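Local coordinates for lysozyme (Asticcacaulis excentricus, PDB 6H9D), which probably hydrolyses peptidoglycan, with activity perhaps tempered from that of its phage-lysin ancestor, as the muramidase domain of SpmX, a protein linked to cell morphogenesis and stalk synthesis, at residues A[81-86]-A[143-148]. Numbering follows the deposited sequence.
Sequences FDALVS and KSLFLT
The carbonyl O of Ser144, just before the Leu145 that meets Asp82 and Ala83, takes a hydrogen bond from Thr148 OG1 at 2.7 Å and a weak second one from Leu147 N, which bonds chiefly to Lys143 O. The hydroxyl comes in from above the carbonyl plane, 38° out of it, and ties the tail to the last turn of helix 133-146, just beyond which Leu147 leaves helical geometry. Between the segments themselves the contact is apolar. Ala83 sits at the closest backbone approach, its CA 5.1 Å from Phe146 CA, and its methyl CB lies 3.6 Å from Phe146 CB. The small side chain thus lets the two helices, which run in roughly opposite directions here, come close together. Ala83 CB also reaches the edge of the Phe146 ring, near its plane, 4.1 Å from CD1. With CG anti to the backbone N (chi1 -178°), Phe146 turns its ring past Ala83, across helix 78-91, to Leu84, whose CG lies 3.8 Å from Phe146 CE1; the two side chains cross obliquely. The pairing belongs to the helical part of a phage-type lysozyme fold, joining the C-terminal helix to helix 78-91, whose buried residues Phe81 and Val85 pack against helix 50-71. Beside Ala83, Leu145 extends its CD2 methyl to 3.8 Å from Asp82 CB and 3.9 Å from Ala83 N. Leu13 of helix 8-16 touches the same leucine, and Val110 and Ala114 of helix 110-116 touch Phe146. Leu145 meets only the aliphatic base of Asp82; the buried carboxylate is held by Ser7 OG at OD2 and by Gln78 NE2 at OD1.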
loop_
_atom_site.group_PDB
_atom_site.type_symbol
_atom_site.label_atom_id
_atom_site.label_comp_id
_atom_site.label_asym_id
_atom_site.label_seq_id
_atom_site.Cartn_x
_atom_site.Cartn_y
_atom_site.Cartn_z
ATOM N N PHE A 81 -11.750 -1.412 1.251
ATOM C CA PHE A 81 -11.070 -1.013 0.023
ATOM C C PHE A 81 -9.792 -0.242 0.363
ATOM O O PHE A 81 -8.753 -0.557 -0.154
ATOM C CB PHE A 81 -11.992 -0.168 -0.854
ATOM C CG PHE A 81 -11.352 0.173 -2.173
ATOM C CD1 PHE A 81 -11.167 -0.816 -3.125
ATOM C CD2 PHE A 81 -10.795 1.425 -2.386
ATOM C CE1 PHE A 81 -10.537 -0.529 -4.329
ATOM C CE2 PHE A 81 -10.168 1.712 -3.589
ATOM C CZ PHE A 81 -10.020 0.725 -4.543
ATOM N N ASP A 82 -9.909 0.757 1.248
ATOM C CA ASP A 82 -8.800 1.604 1.664
ATOM C C ASP A 82 -7.663 0.731 2.234
ATOM O O ASP A 82 -6.512 0.907 1.890
ATOM C CB ASP A 82 -9.251 2.609 2.723
ATOM C CG ASP A 82 -10.011 3.818 2.205
ATOM O OD1 ASP A 82 -10.046 4.036 0.962
ATOM O OD2 ASP A 82 -10.535 4.545 3.051
ATOM N N ALA A 83 -8.005 -0.181 3.148
ATOM C CA ALA A 83 -7.002 -1.091 3.767
ATOM C C ALA A 83 -6.364 -2.005 2.710
ATOM O O ALA A 83 -5.158 -2.263 2.780
ATOM C CB ALA A 83 -7.623 -1.913 4.869
ATOM N N LEU A 84 -7.173 -2.535 1.782
ATOM C CA LEU A 84 -6.623 -3.411 0.726
ATOM C C LEU A 84 -5.685 -2.628 -0.209
ATOM O O LEU A 84 -4.688 -3.171 -0.639
ATOM C CB LEU A 84 -7.748 -4.089 -0.055
ATOM C CG LEU A 84 -8.476 -5.206 0.696
ATOM C CD1 LEU A 84 -9.596 -5.771 -0.150
ATOM C CD2 LEU A 84 -7.536 -6.319 1.131
ATOM N N VAL A 85 -6.002 -1.365 -0.506
ATOM C CA VAL A 85 -5.124 -0.540 -1.338
ATOM C C VAL A 85 -3.779 -0.320 -0.634
ATOM O O VAL A 85 -2.725 -0.433 -1.248
ATOM C CB VAL A 85 -5.788 0.798 -1.693
ATOM C CG1 VAL A 85 -4.786 1.753 -2.315
ATOM C CG2 VAL A 85 -6.965 0.601 -2.632
ATOM N N SER A 86 -3.821 -0.060 0.678
ATOM C CA SER A 86 -2.633 0.142 1.469
ATOM C C SER A 86 -1.785 -1.127 1.425
ATOM O O SER A 86 -0.563 -1.085 1.191
ATOM C CB SER A 86 -2.967 0.530 2.901
ATOM O OG SER A 86 -1.773 0.694 3.676
ATOM N N LYS A 143 -5.266 -3.931 9.292
ATOM C CA LYS A 143 -6.274 -4.864 9.745
ATOM C C LYS A 143 -7.362 -4.117 10.530
ATOM O O LYS A 143 -8.552 -4.400 10.344
ATOM C CB LYS A 143 -5.643 -5.961 10.606
ATOM C CG LYS A 143 -4.776 -6.947 9.839
ATOM C CD LYS A 143 -3.893 -7.807 10.722
ATOM C CE LYS A 143 -4.684 -8.765 11.580
ATOM N NZ LYS A 143 -3.772 -9.553 12.436
ATOM N N SER A 144 -6.954 -3.171 11.380
ATOM C CA SER A 144 -7.913 -2.349 12.154
ATOM C C SER A 144 -8.892 -1.655 11.212
ATOM O O SER A 144 -10.100 -1.796 11.377
ATOM C CB SER A 144 -7.246 -1.342 13.041
ATOM O OG SER A 144 -6.674 -1.988 14.164
ATOM N N LEU A 145 -8.359 -0.955 10.210
ATOM C CA LEU A 145 -9.215 -0.243 9.265
ATOM C C LEU A 145 -10.096 -1.243 8.514
ATOM O O LEU A 145 -11.309 -1.041 8.367
ATOM C CB LEU A 145 -8.350 0.565 8.287
ATOM C CG LEU A 145 -9.120 1.357 7.223
ATOM C CD1 LEU A 145 -10.060 2.373 7.888
ATOM C CD2 LEU A 145 -8.176 2.080 6.277
ATOM N N PHE A 146 -9.460 -2.301 7.996
ATOM C CA PHE A 146 -10.120 -3.309 7.179
ATOM C C PHE A 146 -11.383 -3.826 7.878
ATOM O O PHE A 146 -12.391 -4.074 7.214
ATOM C CB PHE A 146 -9.187 -4.488 6.894
ATOM C CG PHE A 146 -9.784 -5.555 6.010
ATOM C CD1 PHE A 146 -9.863 -5.383 4.628
ATOM C CD2 PHE A 146 -10.250 -6.742 6.553
ATOM C CE1 PHE A 146 -10.410 -6.364 3.814
ATOM C CE2 PHE A 146 -10.779 -7.731 5.739
ATOM C CZ PHE A 146 -10.880 -7.538 4.374
ATOM N N LEU A 147 -11.296 -4.021 9.205
ATOM C CA LEU A 147 -12.357 -4.623 9.990
ATOM C C LEU A 147 -13.253 -3.564 10.664
ATOM O O LEU A 147 -14.046 -3.906 11.482
ATOM C CB LEU A 147 -11.713 -5.531 11.048
ATOM C CG LEU A 147 -10.984 -6.758 10.514
ATOM C CD1 LEU A 147 -10.240 -7.477 11.627
ATOM C CD2 LEU A 147 -11.940 -7.693 9.813
ATOM N N THR A 148 -13.114 -2.276 10.328
ATOM C CA THR A 148 -14.038 -1.237 10.827
ATOM C C THR A 148 -15.199 -1.085 9.843
ATOM O O THR A 148 -14.992 -0.813 8.658
ATOM C CB THR A 148 -13.318 0.102 11.014
ATOM O OG1 THR A 148 -12.167 -0.104 11.838
ATOM C CG2 THR A 148 -14.211 1.184 11.590
#